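Local coordinates for trypsin-resistant surface T6 protein (Streptococcus pyogenes serotype M6, PDB 4P0D) that serves as the backbone pilin of the surface pilus, a modular three-domain subunit built on Ig-like folds and carrying variable loops and extensions, at residues G92-I97 against L114-N119; I150-T155 against D312-Y317; V211-K216 against M227-K232; E281-N286 against D298-K303; L348-T353 against I361-S366. The protein carries 1 engineered substitution. All coordinates share one frame; numbering follows the deposited sequence.

Interaction 1: residues G92-I97 against L114-N119; sequences GASVYI and LAASYN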
# COMPACT_ATOMS: atom_id res chain seq x y z
N GLY A 92 18.26 -45.38 8.06
CA GLY A 92 18.79 -46.03 6.88
C GLY A 92 19.00 -45.03 5.76
O GLY A 92 18.48 -43.92 5.81
N ALA A 93 19.78 -45.43 4.77
CA ALA A 93 20.04 -44.59 3.62
C ALA A 93 18.71 -44.25 2.98
O ALA A 93 17.82 -45.10 2.87
CB ALA A 93 20.96 -45.29 2.62
N SER A 94 18.55 -42.97 2.66
CA SER A 94 17.29 -42.43 2.19
C SER A 94 17.50 -41.02 1.65
O SER A 94 18.50 -40.37 1.97
CB SER A 94 16.25 -42.43 3.30
OG SER A 94 16.84 -42.08 4.54
N VAL A 95 16.55 -40.58 0.82
CA VAL A 95 16.65 -39.31 0.10
C VAL A 95 15.35 -38.56 0.34
O VAL A 95 14.28 -39.13 0.22
CB VAL A 95 16.83 -39.56 -1.41
CG1 VAL A 95 17.21 -38.27 -2.13
CG2 VAL A 95 17.88 -40.64 -1.64
N TYR A 96 15.47 -37.28 0.69
CA TYR A 96 14.33 -36.43 1.04
C TYR A 96 14.33 -35.09 0.30
O TYR A 96 15.37 -34.54 -0.03
CB TYR A 96 14.32 -36.12 2.55
CG TYR A 96 14.16 -37.31 3.46
CD1 TYR A 96 15.25 -38.09 3.81
CD2 TYR A 96 12.90 -37.65 3.98
CE1 TYR A 96 15.10 -39.18 4.64
CE2 TYR A 96 12.75 -38.73 4.82
CZ TYR A 96 13.86 -39.49 5.15
OH TYR A 96 13.71 -40.57 5.97
N ILE A 97 13.15 -34.54 0.09
CA ILE A 97 12.99 -33.13 -0.24
C ILE A 97 12.45 -32.46 1.01
O ILE A 97 11.46 -32.91 1.56
CB ILE A 97 11.97 -32.94 -1.38
CG1 ILE A 97 12.50 -33.56 -2.68
CG2 ILE A 97 11.65 -31.45 -1.59
CD1 ILE A 97 13.83 -33.00 -3.16
N LEU A 114 17.97 -33.51 0.70
CA LEU A 114 18.80 -34.11 1.72
C LEU A 114 18.84 -35.62 1.55
O LEU A 114 17.84 -36.25 1.21
CB LEU A 114 18.28 -33.78 3.12
CG LEU A 114 18.34 -32.29 3.50
CD1 LEU A 114 17.45 -32.02 4.70
CD2 LEU A 114 19.75 -31.81 3.78
N ALA A 115 20.00 -36.20 1.83
CA ALA A 115 20.15 -37.65 1.71
C ALA A 115 21.08 -38.18 2.78
O ALA A 115 22.07 -37.53 3.09
CB ALA A 115 20.69 -38.00 0.33
N ALA A 116 20.74 -39.34 3.36
CA ALA A 116 21.69 -40.12 4.16
C ALA A 116 22.27 -41.20 3.26
O ALA A 116 21.52 -41.96 2.62
CB ALA A 116 21.04 -40.71 5.38
N SER A 117 23.61 -41.26 3.20
CA SER A 117 24.32 -42.07 2.19
C SER A 117 25.58 -42.76 2.72
O SER A 117 26.31 -42.19 3.52
CB SER A 117 24.73 -41.18 1.02
OG SER A 117 25.47 -41.93 0.07
N TYR A 118 25.83 -43.97 2.23
CA TYR A 118 27.05 -44.70 2.56
C TYR A 118 28.22 -44.30 1.67
O TYR A 118 29.33 -44.77 1.90
CB TYR A 118 26.83 -46.22 2.43
CG TYR A 118 25.86 -46.77 3.42
CD1 TYR A 118 26.17 -46.83 4.78
CD2 TYR A 118 24.62 -47.25 3.02
CE1 TYR A 118 25.28 -47.34 5.71
CE2 TYR A 118 23.72 -47.75 3.94
CZ TYR A 118 24.06 -47.79 5.29
OH TYR A 118 23.17 -48.27 6.22
N ASN A 119 27.99 -43.44 0.68
CA ASN A 119 29.03 -43.09 -0.29
C ASN A 119 29.50 -41.65 -0.20
O ASN A 119 29.97 -41.08 -1.19
CB ASN A 119 28.50 -43.35 -1.71
CG ASN A 119 29.62 -43.59 -2.72
OD1 ASN A 119 30.76 -43.90 -2.36
ND2 ASN A 119 29.29 -43.47 -4.00
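Leu114 O receives Tyr96 N at 2.6 Å, the shortest hydrogen bond between the two segments, which lie on an antiparallel beta hairpin. Val95 CA leans on the same oxygen, Leu114 O, in a CA-H...O contact at 3.5 Å, and the Tyr96 ring presents an edge to it. The reciprocal bond from Leu114 N to Tyr96 O closes this hydrogen-bonded pair; on the other side of Val95 and Ala115, Ser94 and Ala116 form a second, with Ala116 N to Ser94 O at 2.8 Å. In the non-hydrogen-bonded pair in between, Val95 CG1 comes to 4.3 Å from Ala115 CB on the face that Leu124 also reaches. Strand 20-31 flanks 94-101 on its other side, placing the hairpin inside the N-terminal Ig-like domain. Past the last bridge, Tyr118 CG is anti to its carbonyl carbon (chi1 -66°), and the ring comes back to the partner segment. Its hydroxyl bonds to Tyr31 and Asp6, while Tyr118 CE2 meets Ala93 CB obliquely at 3.9 Å.

Interaction 2: residues I150-T155 against D312-Y317; sequences ITKKVT and DSKIVY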
# COMPACT_ATOMS: atom_id res chain seq x y z
N ILE A 150 7.69 -3.90 0.42
CA ILE A 150 7.07 -2.84 -0.36
C ILE A 150 7.13 -1.58 0.47
O ILE A 150 6.86 -1.63 1.67
CB ILE A 150 5.62 -3.18 -0.73
CG1 ILE A 150 5.02 -2.10 -1.62
CG2 ILE A 150 4.74 -3.37 0.51
CD1 ILE A 150 3.60 -2.42 -2.06
N THR A 151 7.50 -0.47 -0.17
CA THR A 151 7.61 0.84 0.48
C THR A 151 6.84 1.86 -0.34
O THR A 151 7.06 1.96 -1.55
CB THR A 151 9.09 1.28 0.57
OG1 THR A 151 9.85 0.28 1.22
CG2 THR A 151 9.26 2.58 1.35
N LYS A 152 5.95 2.60 0.32
CA LYS A 152 5.19 3.63 -0.34
C LYS A 152 5.55 5.01 0.19
O LYS A 152 5.69 5.22 1.40
CB LYS A 152 3.69 3.42 -0.20
CG LYS A 152 2.88 4.47 -0.95
CD LYS A 152 1.48 4.04 -1.33
CE LYS A 152 0.52 4.17 -0.16
NZ LYS A 152 -0.91 4.32 -0.56
N LYS A 153 5.68 5.95 -0.74
CA LYS A 153 5.96 7.33 -0.41
C LYS A 153 4.92 8.24 -1.08
O LYS A 153 4.34 7.88 -2.11
CB LYS A 153 7.35 7.71 -0.89
CG LYS A 153 8.51 7.14 -0.09
CD LYS A 153 9.81 7.51 -0.79
CE LYS A 153 11.02 6.78 -0.24
NZ LYS A 153 11.72 7.56 0.82
N VAL A 154 4.72 9.41 -0.49
CA VAL A 154 3.83 10.42 -1.03
C VAL A 154 4.52 11.79 -1.02
O VAL A 154 5.26 12.11 -0.09
CB VAL A 154 2.45 10.46 -0.33
CG1 VAL A 154 2.54 10.86 1.13
CG2 VAL A 154 1.50 11.39 -1.08
N THR A 155 4.30 12.55 -2.08
CA THR A 155 4.77 13.93 -2.12
C THR A 155 3.64 14.80 -2.64
O THR A 155 2.62 14.28 -3.09
CB THR A 155 6.00 14.07 -3.02
OG1 THR A 155 5.66 13.63 -4.35
CG2 THR A 155 7.17 13.24 -2.44
N ASP A 312 2.12 -1.51 2.79
CA ASP A 312 2.51 -0.21 3.29
C ASP A 312 1.37 0.77 3.01
O ASP A 312 0.59 0.60 2.07
CB ASP A 312 3.83 0.26 2.65
CG ASP A 312 4.58 1.29 3.51
OD1 ASP A 312 4.18 1.57 4.67
OD2 ASP A 312 5.59 1.83 3.03
N SER A 313 1.31 1.80 3.85
CA SER A 313 0.26 2.78 3.83
C SER A 313 0.82 4.13 4.24
O SER A 313 1.73 4.22 5.08
CB SER A 313 -0.84 2.35 4.80
OG SER A 313 -1.96 3.22 4.73
N LYS A 314 0.32 5.19 3.62
CA LYS A 314 0.64 6.56 4.03
C LYS A 314 -0.68 7.25 4.37
O LYS A 314 -1.68 7.09 3.67
CB LYS A 314 1.38 7.31 2.93
CG LYS A 314 2.75 6.73 2.56
CD LYS A 314 3.78 6.79 3.68
CE LYS A 314 3.99 8.19 4.21
NZ LYS A 314 4.88 8.20 5.40
N ILE A 315 -0.71 7.97 5.46
CA ILE A 315 -1.92 8.67 5.86
C ILE A 315 -1.64 10.13 5.59
O ILE A 315 -0.57 10.65 5.96
CB ILE A 315 -2.26 8.45 7.35
CG1 ILE A 315 -2.21 6.97 7.71
CG2 ILE A 315 -3.64 9.02 7.70
CD1 ILE A 315 -2.23 6.72 9.22
N VAL A 316 -2.59 10.79 4.95
CA VAL A 316 -2.47 12.20 4.75
C VAL A 316 -3.62 12.88 5.48
O VAL A 316 -4.74 12.39 5.47
CB VAL A 316 -2.43 12.55 3.26
CG1 VAL A 316 -2.34 14.05 3.07
CG2 VAL A 316 -1.21 11.88 2.62
N TYR A 317 -3.31 14.01 6.10
CA TYR A 317 -4.25 14.71 7.00
C TYR A 317 -4.75 16.04 6.42
O TYR A 317 -4.06 16.68 5.62
CB TYR A 317 -3.58 14.94 8.34
CG TYR A 317 -3.24 13.66 9.05
CD1 TYR A 317 -4.20 12.96 9.77
CD2 TYR A 317 -1.96 13.10 8.96
CE1 TYR A 317 -3.90 11.77 10.41
CE2 TYR A 317 -1.66 11.91 9.61
CZ TYR A 317 -2.64 11.26 10.33
OH TYR A 317 -2.35 10.07 10.96
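Lys152 runs past Lys314 in the opposite direction on its way to an isopeptide bond, the internal cross-link of this Ig-like pilin domain. Lys152 CB lies 4.1 Å from Asp312 OD2. Lys152 CG, anti to the backbone N (chi1 -177°), packs against Lys314 CG at 4.2 Å. The chain then bends at chi3 (81°), a turn that places Lys152 CE beside the other backbone, 3.9 Å from Lys314 N. NZ ends the path in a covalent link to CG of Asn278, where Asp196 OD2 also takes a hydrogen bond from it; an acidic residue beside the Lys-Asn link is the usual setting of such bonds in Gram-positive pilins. Asn278 OD1 in turn accepts from Lys314 N, tying the linked amide to segment 312-317.

The two segments run nearly parallel yet make no backbone ladder with each other: strand 139-155 pairs with 171-179, and 307-316 with 276-285. A side chain spans the divide instead. Asp312 OD2 takes Lys152 N-H at 2.8 Å in a nearly straight bond (171°), approached from the anti side of the carboxylate and somewhat out of its plane. Farther along, aliphatic groups carry the contact: Lys314 folds over the backbone of segment 150-155, its CD 3.4 Å from the carbonyl oxygen Lys152 O, and the apolar pair Val154 CG1 and Val316 CG2 meets at 4.2 Å.

Interaction 3: residues V211-K216 against M227-K232; sequences VEWKGK and MVENTK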
# COMPACT_ATOMS: atom_id res chain seq x y z
N VAL A 211 5.13 3.22 -14.81
CA VAL A 211 5.99 2.14 -14.37
C VAL A 211 7.35 2.39 -15.01
O VAL A 211 7.42 2.60 -16.22
CB VAL A 211 5.42 0.76 -14.82
CG1 VAL A 211 6.41 -0.34 -14.57
CG2 VAL A 211 4.10 0.45 -14.14
N GLU A 212 8.41 2.43 -14.20
CA GLU A 212 9.78 2.48 -14.70
C GLU A 212 10.41 1.14 -14.37
O GLU A 212 10.16 0.57 -13.31
CB GLU A 212 10.57 3.64 -14.06
CG GLU A 212 12.09 3.63 -14.29
CD GLU A 212 12.89 3.04 -13.12
OE1 GLU A 212 12.75 3.60 -12.00
OE2 GLU A 212 13.67 2.05 -13.30
N TRP A 213 11.20 0.63 -15.29
CA TRP A 213 11.91 -0.64 -15.11
C TRP A 213 13.20 -0.55 -15.92
O TRP A 213 13.19 -0.14 -17.08
CB TRP A 213 11.04 -1.80 -15.60
CG TRP A 213 11.72 -3.16 -15.54
CD1 TRP A 213 12.01 -3.89 -14.44
CD2 TRP A 213 12.17 -3.91 -16.66
NE1 TRP A 213 12.63 -5.07 -14.80
CE2 TRP A 213 12.72 -5.11 -16.16
CE3 TRP A 213 12.14 -3.70 -18.03
CZ2 TRP A 213 13.26 -6.09 -17.00
CZ3 TRP A 213 12.67 -4.66 -18.86
CH2 TRP A 213 13.22 -5.84 -18.34
N LYS A 214 14.31 -0.91 -15.28
CA LYS A 214 15.65 -0.78 -15.87
C LYS A 214 15.94 0.64 -16.38
O LYS A 214 16.62 0.80 -17.38
CB LYS A 214 15.83 -1.80 -17.01
CG LYS A 214 15.89 -3.23 -16.51
CD LYS A 214 16.71 -4.13 -17.43
CE LYS A 214 16.24 -4.05 -18.87
NZ LYS A 214 16.58 -5.29 -19.62
N GLY A 215 15.42 1.65 -15.70
CA GLY A 215 15.66 3.02 -16.08
C GLY A 215 14.96 3.45 -17.37
O GLY A 215 15.36 4.43 -17.99
N LYS A 216 13.92 2.71 -17.75
CA LYS A 216 13.10 3.02 -18.93
C LYS A 216 11.64 3.16 -18.51
O LYS A 216 11.16 2.39 -17.70
CB LYS A 216 13.22 1.87 -19.93
CG LYS A 216 14.64 1.64 -20.41
CD LYS A 216 14.73 0.41 -21.29
CE LYS A 216 16.12 0.29 -21.89
NZ LYS A 216 16.07 -0.55 -23.11
N MET A 227 4.31 -2.21 -21.27
CA MET A 227 5.30 -2.52 -22.30
C MET A 227 6.60 -1.74 -22.10
O MET A 227 6.56 -0.51 -21.98
CB MET A 227 4.74 -2.17 -23.69
CG MET A 227 3.40 -2.83 -24.04
SD MET A 227 3.44 -4.63 -23.99
CE MET A 227 4.59 -4.96 -25.33
N VAL A 228 7.72 -2.44 -22.06
CA VAL A 228 9.05 -1.84 -22.11
C VAL A 228 9.91 -2.64 -23.08
O VAL A 228 9.89 -3.88 -23.07
CB VAL A 228 9.78 -1.85 -20.74
CG1 VAL A 228 11.05 -0.99 -20.79
CG2 VAL A 228 8.88 -1.35 -19.63
N GLU A 229 10.68 -1.95 -23.90
CA GLU A 229 11.57 -2.58 -24.91
C GLU A 229 10.92 -3.72 -25.72
O GLU A 229 11.54 -4.75 -25.97
CB GLU A 229 12.95 -3.00 -24.29
CG GLU A 229 12.97 -3.79 -22.98
CD GLU A 229 14.38 -3.99 -22.40
OE1 GLU A 229 15.15 -3.02 -22.29
OE2 GLU A 229 14.73 -5.13 -22.02
N ASN A 230 9.67 -3.48 -26.17
CA ASN A 230 8.84 -4.46 -26.87
C ASN A 230 8.52 -5.71 -26.03
O ASN A 230 8.03 -6.71 -26.55
CB ASN A 230 9.44 -4.88 -28.24
CG ASN A 230 9.22 -3.85 -29.33
OD1 ASN A 230 8.26 -3.08 -29.30
ND2 ASN A 230 10.11 -3.84 -30.33
N THR A 231 8.79 -5.64 -24.73
CA THR A 231 8.51 -6.72 -23.81
C THR A 231 7.35 -6.33 -22.93
O THR A 231 7.31 -5.24 -22.38
CB THR A 231 9.73 -7.00 -22.92
OG1 THR A 231 10.82 -7.39 -23.74
CG2 THR A 231 9.44 -8.10 -21.91
N LYS A 232 6.40 -7.24 -22.77
CA LYS A 232 5.34 -7.05 -21.80
C LYS A 232 5.81 -7.53 -20.42
O LYS A 232 6.02 -8.73 -20.22
CB LYS A 232 4.11 -7.83 -22.25
CG LYS A 232 2.88 -7.56 -21.41
CD LYS A 232 1.88 -8.70 -21.49
CE LYS A 232 0.88 -8.49 -22.59
NZ LYS A 232 -0.15 -9.57 -22.55
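Two type I' beta turns, Trp213 to Lys216 and Val228 to Thr231, face each other in the Cna-B-like domain, each closing a hairpin of the antiparallel run of strands from 202-213 to 231-238. Glu229, at a turn position with positive phi, reaches across between two lysines of the other turn. Its CG sits between the backbone N and the carbonyl carbon (chi1 49°), and beyond it the chain is extended. Lys216 NZ forms a salt bridge with Glu229 OE1 at 2.8 Å, nearly in line with its C-O bond, whereas Lys214 NZ forms a second with Glu229 OE2 at 3.0 Å on the syn side, tilted from the carboxylate plane. Both lysine chains cross the glutamate at about a right angle.

Under this salt-bridge network lies an apolar layer. Val228 CG1 approaches the edge of the indole, 4.0 Å from Trp213 CE3, and packs against Lys216 CB at 3.7 Å. Lys214 lays its CG over the centre of the Trp213 indole, 3.6 Å above the plane, before bending at chi3. The indole NE1 donates to Leu252 O, and its plane stands 79° from the carboxylate of Glu229. With a lysine on each oxygen, the carboxylate would be expected to stay ionised; Lys214 also forms a salt bridge with Glu253, a second acid that probably balances the positive charge gathered at the turns.

Interaction 4: residues E281-N286 against D298-K303; sequences EFFYSN and DKKPDK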
# COMPACT_ATOMS: atom_id res chain seq x y z
N GLU A 281 -0.32 -3.04 -1.49
CA GLU A 281 -0.10 -4.45 -1.16
C GLU A 281 0.73 -5.11 -2.23
O GLU A 281 0.48 -4.89 -3.41
CB GLU A 281 -1.43 -5.17 -1.04
CG GLU A 281 -2.19 -4.79 0.21
CD GLU A 281 -3.52 -5.52 0.35
OE1 GLU A 281 -3.56 -6.49 1.13
OE2 GLU A 281 -4.51 -5.12 -0.29
N PHE A 282 1.72 -5.90 -1.81
CA PHE A 282 2.56 -6.68 -2.70
C PHE A 282 2.40 -8.16 -2.35
O PHE A 282 2.86 -8.62 -1.29
CB PHE A 282 4.02 -6.24 -2.60
CG PHE A 282 4.97 -7.02 -3.47
CD1 PHE A 282 4.58 -7.53 -4.72
CD2 PHE A 282 6.28 -7.22 -3.07
CE1 PHE A 282 5.48 -8.23 -5.51
CE2 PHE A 282 7.17 -7.90 -3.86
CZ PHE A 282 6.77 -8.42 -5.08
N PHE A 283 1.73 -8.88 -3.26
CA PHE A 283 1.45 -10.31 -3.10
C PHE A 283 2.46 -11.12 -3.84
O PHE A 283 2.75 -10.82 -5.01
CB PHE A 283 0.08 -10.69 -3.65
CG PHE A 283 -1.04 -9.97 -3.00
CD1 PHE A 283 -1.47 -8.75 -3.48
CD2 PHE A 283 -1.68 -10.51 -1.88
CE1 PHE A 283 -2.51 -8.08 -2.88
CE2 PHE A 283 -2.73 -9.84 -1.28
CZ PHE A 283 -3.14 -8.63 -1.78
N TYR A 284 2.97 -12.17 -3.19
CA TYR A 284 3.93 -13.09 -3.80
C TYR A 284 3.68 -14.49 -3.20
O TYR A 284 2.83 -14.64 -2.30
CB TYR A 284 5.37 -12.62 -3.57
CG TYR A 284 5.68 -12.42 -2.10
CD1 TYR A 284 5.41 -11.20 -1.47
CD2 TYR A 284 6.20 -13.46 -1.32
CE1 TYR A 284 5.65 -11.02 -0.12
CE2 TYR A 284 6.43 -13.29 0.04
CZ TYR A 284 6.17 -12.07 0.64
OH TYR A 284 6.40 -11.88 1.99
N SER A 285 4.39 -15.50 -3.71
CA SER A 285 4.25 -16.85 -3.16
C SER A 285 5.31 -17.14 -2.09
O SER A 285 6.48 -16.91 -2.30
CB SER A 285 4.35 -17.94 -4.22
OG SER A 285 4.26 -19.22 -3.57
N ASN A 286 4.86 -17.68 -0.95
CA ASN A 286 5.78 -18.22 0.05
C ASN A 286 5.83 -19.75 0.05
O ASN A 286 6.34 -20.38 0.98
CB ASN A 286 5.49 -17.65 1.45
CG ASN A 286 4.13 -18.07 2.01
OD1 ASN A 286 3.28 -18.62 1.30
ND2 ASN A 286 3.93 -17.79 3.28
N ASP A 298 -8.98 -8.65 -11.85
CA ASP A 298 -10.25 -8.18 -11.30
C ASP A 298 -10.21 -8.12 -9.78
O ASP A 298 -10.90 -7.32 -9.19
CB ASP A 298 -11.42 -9.08 -11.69
CG ASP A 298 -11.65 -9.10 -13.18
OD1 ASP A 298 -11.42 -8.05 -13.80
OD2 ASP A 298 -12.02 -10.17 -13.71
N LYS A 299 -9.41 -8.97 -9.17
CA LYS A 299 -9.50 -9.18 -7.76
C LYS A 299 -8.18 -9.72 -7.25
O LYS A 299 -7.67 -10.74 -7.75
CB LYS A 299 -10.60 -10.21 -7.46
CG LYS A 299 -10.86 -10.45 -5.98
CD LYS A 299 -11.57 -11.79 -5.77
CE LYS A 299 -11.53 -12.24 -4.32
NZ LYS A 299 -12.08 -11.20 -3.41
N LYS A 300 -7.64 -9.03 -6.26
CA LYS A 300 -6.39 -9.45 -5.67
C LYS A 300 -6.55 -10.82 -5.01
O LYS A 300 -7.65 -11.19 -4.61
CB LYS A 300 -5.86 -8.39 -4.72
CG LYS A 300 -6.70 -8.18 -3.49
CD LYS A 300 -6.43 -6.79 -2.94
CE LYS A 300 -7.31 -6.52 -1.73
NZ LYS A 300 -6.93 -5.22 -1.10
N PRO A 301 -5.47 -11.59 -4.92
CA PRO A 301 -5.59 -12.94 -4.41
C PRO A 301 -5.83 -12.99 -2.89
O PRO A 301 -5.50 -12.04 -2.18
CB PRO A 301 -4.22 -13.54 -4.73
CG PRO A 301 -3.30 -12.39 -4.69
CD PRO A 301 -4.07 -11.23 -5.23
N ASP A 302 -6.39 -14.11 -2.42
CA ASP A 302 -6.48 -14.39 -0.99
C ASP A 302 -5.14 -14.91 -0.47
O ASP A 302 -4.36 -15.49 -1.24
CB ASP A 302 -7.58 -15.40 -0.72
CG ASP A 302 -8.93 -14.93 -1.20
OD1 ASP A 302 -9.29 -13.76 -0.91
OD2 ASP A 302 -9.61 -15.70 -1.89
N LYS A 303 -4.88 -14.71 0.82
CA LYS A 303 -3.57 -15.03 1.41
C LYS A 303 -3.52 -16.38 2.15
O LYS A 303 -4.56 -16.92 2.51
CB LYS A 303 -3.13 -13.90 2.34
CG LYS A 303 -2.76 -12.64 1.57
CD LYS A 303 -2.35 -11.51 2.49
CE LYS A 303 -3.55 -10.85 3.14
NZ LYS A 303 -3.15 -9.69 4.00
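Phe283 receives the ring of Pro301 over one face: Pro301 CD stands above the middle of the aromatic ring, 4.0 Å from its centroid, in a CH-pi contact only 11° off the ring normal. Pro301 CG lies toward the CG-CD2 side of the ring, 3.7 Å from Phe283 CG. Around the same ring, Lys303 brings CG to the edge, in the plane, 4.0 Å from Phe283 CE2, its chain crossing the phenylalanine at about a right angle. Lys300 comes in obliquely, Lys300 CB 3.8 Å from Phe283 CE1. Lys300 CG sits between its backbone N and carbonyl carbon (chi1 66°), and from there the chain runs on extended past Phe283 CZ. The ammonium group thereby arrives at Glu281, whose own extended chain it crosses at about a right angle; Lys300 NZ and Glu281 OE2 form a salt bridge at 2.6 Å, nearly in line with the C-O bond. Lys303 NZ remains farther away, 4.3 Å from Glu281 OE1, near enough for a weaker attraction. Here the loop before strand 307-316, part of the hydrophilic region 291-311, lies back against strand 276-285, which pairs with 192-197 and 307-316; Ser195 of the former touches both Phe283 and Lys300, and Ser309 of the latter touches Phe283 and Lys303.

Interaction 5: residues L348-T353 against I361-S366; sequences LIDIVT and ISTQVS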
# COMPACT_ATOMS: atom_id res chain seq x y z
N LEU A 348 -7.69 33.24 -2.57
CA LEU A 348 -8.95 32.79 -2.00
C LEU A 348 -9.05 31.27 -2.01
O LEU A 348 -8.91 30.64 -3.07
CB LEU A 348 -10.12 33.36 -2.77
CG LEU A 348 -11.52 32.99 -2.28
CD1 LEU A 348 -11.84 33.71 -0.99
CD2 LEU A 348 -12.55 33.30 -3.35
N ILE A 349 -9.29 30.70 -0.83
CA ILE A 349 -9.42 29.26 -0.64
C ILE A 349 -10.89 28.82 -0.60
O ILE A 349 -11.25 27.78 -1.16
CB ILE A 349 -8.71 28.85 0.68
CG1 ILE A 349 -7.25 29.27 0.60
CG2 ILE A 349 -8.82 27.36 0.92
CD1 ILE A 349 -6.62 28.95 -0.74
N ASP A 350 -11.73 29.60 0.07
CA ASP A 350 -13.12 29.24 0.31
C ASP A 350 -13.92 30.49 0.69
O ASP A 350 -13.33 31.53 1.05
CB ASP A 350 -13.16 28.21 1.46
CG ASP A 350 -14.52 27.51 1.61
OD1 ASP A 350 -15.30 27.46 0.65
OD2 ASP A 350 -14.78 27.00 2.71
N ILE A 351 -15.24 30.37 0.58
CA ILE A 351 -16.19 31.40 1.01
C ILE A 351 -17.22 30.74 1.92
O ILE A 351 -17.75 29.67 1.62
CB ILE A 351 -16.86 32.10 -0.20
CG1 ILE A 351 -15.82 32.98 -0.91
CG2 ILE A 351 -18.03 33.00 0.22
CD1 ILE A 351 -16.25 33.42 -2.28
N VAL A 352 -17.49 31.38 3.05
CA VAL A 352 -18.39 30.80 4.04
C VAL A 352 -19.39 31.84 4.51
O VAL A 352 -19.15 33.04 4.44
CB VAL A 352 -17.59 30.21 5.22
CG1 VAL A 352 -16.51 29.25 4.71
CG2 VAL A 352 -16.96 31.29 6.07
N THR A 353 -20.53 31.36 5.00
CA THR A 353 -21.58 32.21 5.52
C THR A 353 -21.91 31.79 6.94
O THR A 353 -22.10 30.61 7.18
CB THR A 353 -22.83 32.06 4.63
OG1 THR A 353 -22.52 32.53 3.32
CG2 THR A 353 -24.00 32.84 5.18
N ILE A 361 -17.49 27.22 8.89
CA ILE A 361 -16.38 26.29 8.74
C ILE A 361 -15.91 26.24 7.28
O ILE A 361 -16.71 26.25 6.36
CB ILE A 361 -16.74 24.86 9.20
CG1 ILE A 361 -17.11 24.85 10.68
CG2 ILE A 361 -15.58 23.91 8.98
CD1 ILE A 361 -17.63 23.51 11.15
N SER A 362 -14.59 26.17 7.11
CA SER A 362 -13.99 26.14 5.78
C SER A 362 -13.96 24.72 5.22
O SER A 362 -14.15 23.75 5.95
CB SER A 362 -12.57 26.66 5.85
OG SER A 362 -11.67 25.68 6.36
N THR A 363 -13.68 24.61 3.93
CA THR A 363 -13.27 23.36 3.31
C THR A 363 -11.88 22.95 3.81
O THR A 363 -11.23 23.69 4.56
CB THR A 363 -13.24 23.50 1.78
OG1 THR A 363 -12.51 24.68 1.43
CG2 THR A 363 -14.64 23.57 1.21
N GLN A 364 -11.39 21.80 3.36
CA GLN A 364 -10.20 21.17 3.96
C GLN A 364 -8.88 21.85 3.57
O GLN A 364 -8.61 22.10 2.39
CB GLN A 364 -10.11 19.69 3.57
CG GLN A 364 -11.29 18.82 3.96
CD GLN A 364 -12.38 18.77 2.90
OE1 GLN A 364 -12.56 19.71 2.15
NE2 GLN A 364 -13.11 17.67 2.85
N VAL A 365 -8.06 22.11 4.57
CA VAL A 365 -6.82 22.84 4.42
C VAL A 365 -5.62 22.10 5.02
O VAL A 365 -5.76 21.35 5.97
CB VAL A 365 -6.92 24.25 5.04
CG1 VAL A 365 -8.06 25.02 4.41
CG2 VAL A 365 -7.09 24.21 6.57
N SER A 366 -4.44 22.37 4.47
CA SER A 366 -3.21 21.79 5.00
C SER A 366 -2.73 22.62 6.18
O SER A 366 -3.22 23.72 6.41
CB SER A 366 -2.14 21.81 3.93
OG SER A 366 -1.72 23.14 3.66
O HOH W 1 -13.42 25.87 -0.87
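Asp350 sets its carboxylate against the backbone of the loop at Ser362 and Thr363, and there the fit is close. Its CG is anti to the backbone N (chi1 -167°), and Asp350 OD2 takes Thr363 N-H at 2.9 Å, the donor standing well above the carboxylate plane. Ser362 CA lies 3.3 Å from Asp350 OD2. Lys406 forms a salt bridge with OD2 and also bonds to Ile361 O, bringing a counter-charge to this buried acid. Next to it, Val352 CG1, anti to the carbonyl carbon, presses on Ile361 O at 3.4 Å. Toward the other end the packing is looser and water takes part. One water donates to Ile349 O at 2.9 Å, bonds to Thr363 OG1 at 2.7 Å and reaches Asp350 OD1 more weakly. Beyond it, in one of its two conformers, the partly exposed Ile349 may bring CG2 to 4.3 Å from Val365 CG1. The segments run almost antiparallel without a shared backbone bond; Asp350 and the water bridge them instead. Ile349 and Asp350 both face Val341, a classic beta bulge in strand 348-353, at the margin of a four-stranded antiparallel sheet in the prealbumin-like domain.

How the interactions relate
The five contacts are spread along an elongated chain. Interaction 1 belongs to the N-terminal domain, where the side chain of Leu114 is about 13 Å from the bound calcium ion. Interactions 2, 3 and 4 gather in the middle, and interaction 5 lies in the prealbumin-like domain, its centre about 75 Å from that of interaction 1. Interactions 3 and 4 fall within the long stretch of chain between the segments of interaction 2. Interactions 2 and 4 touch: Ile150 CD1 packs on Phe282 CB at 3.9 Å, so the cross-linked region adjoins strand 276-285. Interactions 2 and 5 approach to about 5 Å between nearest atoms, without contact.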